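PDB 3B7F: glycosyl hydrolase, BNR repeat from Ralstonia eutropha, which probably acts as a hydrolase, perhaps on glycosidic bonds, and folds as a seven-bladed beta-propeller with BNR repeats. Local coordinates for residues Ser136-Phe141 with Ile194-Gly199; Gly311-Tyr316 with Asp335-Thr340. All blocks are in the same frame, centred on the assembly; numbering follows the deposited sequence.

Contact 1 of 2, residues Ser136-Phe141 with Ile194-Gly199; sequences SPQGLF and IGMSSG
Q138 meets M196 and S198 at the start of this contact, just after the cis peptide bond that precedes P137. Its CG lies anti to the carbonyl carbon (chi1 -58°), and the chain then bends at chi2; the apolar and polar parts of one side chain serve different partners. CB and CG rest on the selenium of selenomethionine M196, with Q138 CG 3.8 Å from M196 SE, and the two side chains cross at about a right angle. Beyond the bend, Q138 NE2 donates to the backbone oxygen S198 O at 2.8 Å. The N-H...O angle of 138° shows a bent bond, yet the acceptor lies almost in the amide plane of Q138 and the donor lies in the carbonyl plane of S198. The peptide bond before S198 is also cis, and S198 O lies just beyond the end of strand 192-197.

Strands 139-143 and 192-197 belong to successive four-stranded antiparallel sheets of the seven-bladed propeller. Between Q138 and L140 the chain runs nearly opposite to 194-198, with end-to-end directions 169° apart, but the nearest CA pair, Q138 CA and M196 CA, is 6.9 Å apart: here the two segments meet through side chains and one side-chain-to-backbone bond, not through paired backbones.

L140 closes the other end. Its CG is anti to the backbone N, and L140 CD1 meets the branch methyl I194 CG2 at 4.1 Å. Both side chains also touch W211, and M179 and I182 of strand 178-184, the neighbour of 192-197 in its sheet.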
ATOM      1  N   SER A 136      -9.871  -9.456   0.819  1.00 28.73           N
ATOM      2  CA  SER A 136      -9.579 -10.631   0.021  1.00 30.55           C
ATOM      3  C   SER A 136     -10.739 -11.619   0.320  1.00 30.10           C
ATOM      4  O   SER A 136     -10.959 -11.929   1.480  1.00 30.41           O
ATOM      5  CB  SER A 136      -8.264 -11.288   0.396  1.00 31.42           C
ATOM      6  OG  SER A 136      -8.077 -12.497  -0.338  1.00 30.18           O
ATOM      7  N   PRO A 137     -11.522 -12.052  -0.698  1.00 30.00           N
ATOM      8  CA  PRO A 137     -11.486 -11.686  -2.122  1.00 28.62           C
ATOM      9  C   PRO A 137     -11.927 -10.228  -2.318  1.00 28.38           C
ATOM     10  O   PRO A 137     -12.353  -9.587  -1.360  1.00 27.93           O
ATOM     11  CB  PRO A 137     -12.422 -12.698  -2.772  1.00 27.31           C
ATOM     12  CG  PRO A 137     -13.396 -13.049  -1.711  1.00 31.04           C
ATOM     13  CD  PRO A 137     -12.596 -13.027  -0.430  1.00 30.70           C
ATOM     14  N   GLN A 138     -11.834  -9.721  -3.543  1.00 29.26           N
ATOM     15  CA  GLN A 138     -12.029  -8.287  -3.800  1.00 28.27           C
ATOM     16  C   GLN A 138     -13.370  -7.787  -3.299  1.00 30.64           C
ATOM     17  O   GLN A 138     -14.405  -8.330  -3.631  1.00 33.17           O
ATOM     18  CB  GLN A 138     -11.838  -7.913  -5.297  1.00 31.16           C
ATOM     19  CG  GLN A 138     -10.464  -8.237  -5.990  1.00 31.52           C
ATOM     20  CD  GLN A 138     -10.401  -9.616  -6.608  1.00 32.91           C
ATOM     21  OE1 GLN A 138     -10.893 -10.587  -6.017  1.00 30.62           O
ATOM     22  NE2 GLN A 138      -9.773  -9.724  -7.801  1.00 25.55           N
ATOM     23  N   GLY A 139     -13.339  -6.763  -2.456  1.00 31.63           N
ATOM     24  CA  GLY A 139     -14.551  -6.169  -1.900  1.00 29.67           C
ATOM     25  C   GLY A 139     -14.150  -4.855  -1.292  1.00 29.21           C
ATOM     26  O   GLY A 139     -13.022  -4.744  -0.795  1.00 26.86           O
ATOM     27  N   LEU A 140     -15.041  -3.860  -1.403  1.00 27.97           N
ATOM     28  CA  LEU A 140     -14.854  -2.507  -0.881  1.00 27.53           C
ATOM     29  C   LEU A 140     -15.928  -2.273   0.181  1.00 29.27           C
ATOM     30  O   LEU A 140     -17.114  -2.508  -0.070  1.00 28.98           O
ATOM     31  CB  LEU A 140     -14.983  -1.465  -1.996  1.00 27.96           C
ATOM     32  CG  LEU A 140     -14.674  -0.003  -1.661  1.00 27.66           C
ATOM     33  CD1 LEU A 140     -13.185   0.209  -1.344  1.00 28.55           C
ATOM     34  CD2 LEU A 140     -15.131   0.904  -2.787  1.00 24.35           C
ATOM     35  N   PHE A 141     -15.490  -1.801   1.344  1.00 28.41           N
ATOM     36  CA  PHE A 141     -16.338  -1.523   2.494  1.00 28.78           C
ATOM     37  C   PHE A 141     -16.047  -0.121   3.029  1.00 29.76           C
ATOM     38  O   PHE A 141     -14.985   0.464   2.763  1.00 28.44           O
ATOM     39  CB  PHE A 141     -16.116  -2.572   3.597  1.00 28.26           C
ATOM     40  CG  PHE A 141     -16.462  -3.972   3.165  1.00 30.05           C
ATOM     41  CD1 PHE A 141     -15.534  -4.764   2.480  1.00 32.05           C
ATOM     42  CD2 PHE A 141     -17.711  -4.494   3.413  1.00 27.97           C
ATOM     43  CE1 PHE A 141     -15.865  -6.067   2.057  1.00 31.79           C
ATOM     44  CE2 PHE A 141     -18.049  -5.769   2.992  1.00 27.81           C
ATOM     45  CZ  PHE A 141     -17.130  -6.565   2.316  1.00 29.20           C
ATOM     46  N   ILE A 194      -9.302   2.608  -6.914  1.00 25.82           N
ATOM     47  CA  ILE A 194      -9.041   1.332  -6.232  1.00 26.33           C
ATOM     48  C   ILE A 194      -8.155   0.484  -7.136  1.00 26.77           C
ATOM     49  O   ILE A 194      -8.089   0.717  -8.333  1.00 27.34           O
ATOM     50  CB  ILE A 194     -10.331   0.562  -5.822  1.00 27.34           C
ATOM     51  CG1 ILE A 194     -11.187   0.172  -7.053  1.00 29.48           C
ATOM     52  CG2 ILE A 194     -11.153   1.370  -4.769  1.00 27.72           C
ATOM     53  CD1 ILE A 194     -12.502  -0.589  -6.699  1.00 24.62           C
ATOM     54  N   GLY A 195      -7.471  -0.488  -6.552  1.00 27.51           N
ATOM     55  CA  GLY A 195      -6.601  -1.401  -7.297  1.00 26.92           C
ATOM     56  C   GLY A 195      -7.023  -2.810  -6.940  1.00 27.00           C
ATOM     57  O   GLY A 195      -7.412  -3.089  -5.813  1.00 24.33           O
HETATM   58  N   MSE A 196      -6.984  -3.697  -7.910  1.00 27.79           N
HETATM   59  CA  MSE A 196      -7.352  -5.056  -7.653  1.00 30.43           C
HETATM   60  C   MSE A 196      -6.362  -5.997  -8.294  1.00 28.36           C
HETATM   61  O   MSE A 196      -6.011  -5.840  -9.454  1.00 26.05           O
HETATM   62  CB  MSE A 196      -8.728  -5.333  -8.216  1.00 31.82           C
HETATM   63  CG  MSE A 196      -9.752  -4.409  -7.722  1.00 34.17           C
HETATM   64 SE   MSE A 196     -11.461  -5.181  -7.993  0.75 34.42          SE
HETATM   65  CE  MSE A 196     -11.359  -5.738  -9.769  1.00 22.12           C
ATOM     66  N   SER A 197      -5.947  -6.982  -7.506  1.00 28.35           N
ATOM     67  CA  SER A 197      -5.050  -8.016  -7.930  1.00 28.15           C
ATOM     68  C   SER A 197      -5.867  -9.315  -7.957  1.00 29.05           C
ATOM     69  O   SER A 197      -6.091  -9.887  -6.912  1.00 31.70           O
ATOM     70  CB  SER A 197      -3.853  -8.094  -7.000  1.00 26.47           C
ATOM     71  OG  SER A 197      -3.074  -6.909  -7.148  1.00 25.12           O
ATOM     72  N   SER A 198      -6.383  -9.759  -9.104  1.00 31.00           N
ATOM     73  CA  SER A 198      -6.303  -9.096 -10.429  1.00 32.32           C
ATOM     74  C   SER A 198      -7.574  -8.315 -10.707  1.00 30.10           C
ATOM     75  O   SER A 198      -8.562  -8.421  -9.961  1.00 31.99           O
ATOM     76  CB  SER A 198      -6.044 -10.122 -11.527  1.00 34.06           C
ATOM     77  OG  SER A 198      -7.036 -11.114 -11.509  1.00 37.60           O
ATOM     78  N   GLY A 199      -7.513  -7.491 -11.751  1.00 27.77           N
ATOM     79  CA  GLY A 199      -8.634  -6.658 -12.189  1.00 24.98           C
ATOM     80  C   GLY A 199      -8.188  -5.342 -12.780  1.00 25.18           C
ATOM     81  O   GLY A 199      -8.683  -4.945 -13.823  1.00 27.79           O
TER

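Contact 2 of 2, residues Gly311-Tyr316 with Asp335-Thr340; sequences GKPAVY and DQAWLT
G311 CA lies over one face of the six-membered ring of W338, with G311 N over the same face, where the loop leading into strand 315-318 of one propeller blade meets the loop running on toward strand 346-348 of the next. The evidence for a CH-pi contact is direct: G311 CA stands 3.5 Å from the centroid of that W338 ring and only 3° off its normal. W338 starts away from the segment 311-316, but chi1 of -50° sets CG beside its own backbone N, and chi2 of 86° turns the indole so that a face meets the glycine. At the ring edge, W338 NE1 donates to Q336 OE1 at 3.0 Å; the acceptor lies in the indole plane, while NE1 sits above the plane of the Q336 carbonyl. This bond probably helps fix the rotation of the indole.

On the backbone, A337 N donates to G311 O at 3.0 Å, joining the loops by a single hydrogen bond. K312 points away with its chain extended beyond CG, and K312 CE passes D335 CB at 4.1 Å. The charged ends do not meet, since K312 NZ stays 5.5 Å from D335 OD2; any attraction there is probably long-range.

P313 adds apolar contacts through CD and CB: P313 CD is 3.8 Å from A337 CB, and P313 CB is 3.8 Å from L339 CD2.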
ATOM      1  N   GLY A 311      19.617 -11.362  -5.621  1.00 28.13           N
ATOM      2  CA  GLY A 311      20.579 -11.451  -4.537  1.00 28.79           C
ATOM      3  C   GLY A 311      21.227 -10.163  -4.121  1.00 26.28           C
ATOM      4  O   GLY A 311      21.993 -10.172  -3.187  1.00 28.31           O
ATOM      5  N   LYS A 312      20.937  -9.065  -4.816  1.00 27.36           N
ATOM      6  CA  LYS A 312      21.581  -7.765  -4.579  1.00 26.05           C
ATOM      7  C   LYS A 312      20.530  -6.721  -4.323  1.00 25.89           C
ATOM      8  O   LYS A 312      20.183  -5.972  -5.238  1.00 26.51           O
ATOM      9  CB  LYS A 312      22.457  -7.408  -5.776  1.00 26.12           C
ATOM     10  CG  LYS A 312      23.603  -8.410  -5.945  1.00 27.43           C
ATOM     11  CD  LYS A 312      24.561  -8.030  -7.032  1.00 28.92           C
ATOM     12  CE  LYS A 312      25.708  -9.051  -7.107  1.00 42.69           C
ATOM     13  NZ  LYS A 312      26.628  -8.818  -8.285  1.00 50.08           N
ATOM     14  N   PRO A 313      20.048  -6.626  -3.058  1.00 25.42           N
ATOM     15  CA  PRO A 313      18.903  -5.738  -2.784  1.00 24.32           C
ATOM     16  C   PRO A 313      19.178  -4.259  -2.970  1.00 24.66           C
ATOM     17  O   PRO A 313      20.281  -3.781  -2.692  1.00 23.93           O
ATOM     18  CB  PRO A 313      18.577  -6.038  -1.324  1.00 25.72           C
ATOM     19  CG  PRO A 313      19.843  -6.549  -0.733  1.00 22.04           C
ATOM     20  CD  PRO A 313      20.522  -7.292  -1.825  1.00 25.38           C
ATOM     21  N   ALA A 314      18.172  -3.550  -3.456  1.00 25.03           N
ATOM     22  CA  ALA A 314      18.278  -2.131  -3.667  1.00 24.62           C
ATOM     23  C   ALA A 314      16.902  -1.531  -3.842  1.00 23.45           C
ATOM     24  O   ALA A 314      15.984  -2.165  -4.353  1.00 23.40           O
ATOM     25  CB  ALA A 314      19.186  -1.804  -4.922  1.00 19.03           C
ATOM     26  N   VAL A 315      16.793  -0.290  -3.402  1.00 23.88           N
ATOM     27  CA  VAL A 315      15.660   0.562  -3.659  1.00 24.40           C
ATOM     28  C   VAL A 315      16.110   1.364  -4.883  1.00 24.95           C
ATOM     29  O   VAL A 315      17.317   1.607  -5.061  1.00 24.17           O
ATOM     30  CB  VAL A 315      15.386   1.517  -2.445  1.00 24.68           C
ATOM     31  CG1 VAL A 315      14.536   2.716  -2.827  1.00 14.63           C
ATOM     32  CG2 VAL A 315      14.801   0.759  -1.277  1.00 21.84           C
ATOM     33  N   TYR A 316      15.177   1.767  -5.746  1.00 24.46           N
ATOM     34  CA  TYR A 316      15.525   2.677  -6.848  1.00 22.08           C
ATOM     35  C   TYR A 316      14.707   3.912  -6.646  1.00 22.91           C
ATOM     36  O   TYR A 316      13.536   3.822  -6.312  1.00 22.86           O
ATOM     37  CB  TYR A 316      15.313   2.075  -8.256  1.00 21.32           C
ATOM     38  CG  TYR A 316      16.509   1.290  -8.745  1.00 25.91           C
ATOM     39  CD1 TYR A 316      16.819   0.058  -8.185  1.00 20.04           C
ATOM     40  CD2 TYR A 316      17.357   1.798  -9.731  1.00 21.84           C
ATOM     41  CE1 TYR A 316      17.904  -0.656  -8.571  1.00 20.14           C
ATOM     42  CE2 TYR A 316      18.447   1.081 -10.132  1.00 24.72           C
ATOM     43  CZ  TYR A 316      18.706  -0.160  -9.563  1.00 26.51           C
ATOM     44  OH  TYR A 316      19.790  -0.905  -9.955  1.00 23.63           O
ATOM     45  N   ASP A 335      25.591  -8.724  -1.411  1.00 40.23           N
ATOM     46  CA  ASP A 335      25.245  -9.887  -2.254  1.00 39.43           C
ATOM     47  C   ASP A 335      24.803 -11.093  -1.433  1.00 37.86           C
ATOM     48  O   ASP A 335      24.868 -11.046  -0.224  1.00 41.46           O
ATOM     49  CB  ASP A 335      26.373 -10.221  -3.270  1.00 43.60           C
ATOM     50  CG  ASP A 335      27.747 -10.237  -2.642  1.00 46.90           C
ATOM     51  OD1 ASP A 335      27.890 -10.818  -1.549  1.00 52.20           O
ATOM     52  OD2 ASP A 335      28.679  -9.667  -3.260  1.00 60.35           O
ATOM     53  N   GLN A 336      24.323 -12.140  -2.112  1.00 36.96           N
ATOM     54  CA  GLN A 336      23.704 -13.332  -1.490  1.00 34.64           C
ATOM     55  C   GLN A 336      22.693 -12.910  -0.391  1.00 32.69           C
ATOM     56  O   GLN A 336      22.706 -13.428   0.719  1.00 38.68           O
ATOM     57  CB  GLN A 336      24.760 -14.354  -1.020  1.00 35.89           C
ATOM     58  CG  GLN A 336      25.426 -15.247  -2.171  1.00 38.54           C
ATOM     59  CD  GLN A 336      24.498 -16.378  -2.738  1.00 50.23           C
ATOM     60  OE1 GLN A 336      23.342 -16.573  -2.305  1.00 41.51           O
ATOM     61  NE2 GLN A 336      25.021 -17.118  -3.709  1.00 45.09           N
ATOM     62  N   ALA A 337      21.854 -11.934  -0.731  1.00 28.10           N
ATOM     63  CA  ALA A 337      20.821 -11.384   0.141  1.00 28.52           C
ATOM     64  C   ALA A 337      19.508 -11.321  -0.662  1.00 26.91           C
ATOM     65  O   ALA A 337      19.294 -10.410  -1.480  1.00 28.37           O
ATOM     66  CB  ALA A 337      21.229 -10.057   0.640  1.00 25.26           C
ATOM     67  N   TRP A 338      18.643 -12.305  -0.411  1.00 24.44           N
ATOM     68  CA  TRP A 338      17.436 -12.545  -1.193  1.00 25.01           C
ATOM     69  C   TRP A 338      16.243 -12.004  -0.444  1.00 26.39           C
ATOM     70  O   TRP A 338      15.471 -12.734   0.185  1.00 27.91           O
ATOM     71  CB  TRP A 338      17.313 -14.032  -1.531  1.00 24.40           C
ATOM     72  CG  TRP A 338      18.567 -14.523  -2.102  1.00 19.37           C
ATOM     73  CD1 TRP A 338      19.650 -14.976  -1.408  1.00 29.08           C
ATOM     74  CD2 TRP A 338      18.908 -14.609  -3.464  1.00 26.87           C
ATOM     75  NE1 TRP A 338      20.636 -15.322  -2.245  1.00 27.10           N
ATOM     76  CE2 TRP A 338      20.223 -15.086  -3.527  1.00 29.75           C
ATOM     77  CE3 TRP A 338      18.235 -14.320  -4.644  1.00 25.59           C
ATOM     78  CZ2 TRP A 338      20.883 -15.277  -4.725  1.00 32.26           C
ATOM     79  CZ3 TRP A 338      18.881 -14.519  -5.835  1.00 32.83           C
ATOM     80  CH2 TRP A 338      20.191 -15.001  -5.874  1.00 30.94           C
ATOM     81  N   LEU A 339      16.102 -10.688  -0.585  1.00 27.58           N
ATOM     82  CA  LEU A 339      15.081  -9.898   0.075  1.00 27.06           C
ATOM     83  C   LEU A 339      13.810  -9.684  -0.740  1.00 25.90           C
ATOM     84  O   LEU A 339      13.851  -9.290  -1.905  1.00 27.77           O
ATOM     85  CB  LEU A 339      15.664  -8.536   0.509  1.00 26.50           C
ATOM     86  CG  LEU A 339      16.477  -8.454   1.815  1.00 29.42           C
ATOM     87  CD1 LEU A 339      17.543  -9.448   1.949  1.00 24.41           C
ATOM     88  CD2 LEU A 339      17.076  -7.022   1.973  1.00 23.76           C
ATOM     89  N   THR A 340      12.680  -9.939  -0.075  1.00 24.18           N
ATOM     90  CA  THR A 340      11.356  -9.705  -0.618  1.00 24.99           C
ATOM     91  C   THR A 340      10.739  -8.545   0.164  1.00 24.37           C
ATOM     92  O   THR A 340      10.791  -8.529   1.379  1.00 24.10           O
ATOM     93  CB  THR A 340      10.520 -10.990  -0.541  1.00 25.49           C
ATOM     94  OG1 THR A 340      11.209 -12.008  -1.281  1.00 27.17           O
ATOM     95  CG2 THR A 340       9.104 -10.787  -1.107  1.00 26.13           C
TER

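Overall arrangement
Both segments of contact 1 precede those of contact 2 in the chain. Their centres are 29 Å apart and their nearest atoms about 14 Å. Contact 1 joins two neighbouring blades of the propeller, the sheet that runs from strand 116-122 to strand 151-152 and the sheet from strand 178-184 to strand 212-213. Contact 2 sets the loop before strand 315-318 against the connection from that blade to the next, which begins with strand 346-348. They share no sheet. Contact 1 lies 13 Å from the chain centre and contact 2 lies 20 Å from it, measured between centres; one contact is buried between blades, the other partly buried among the loops.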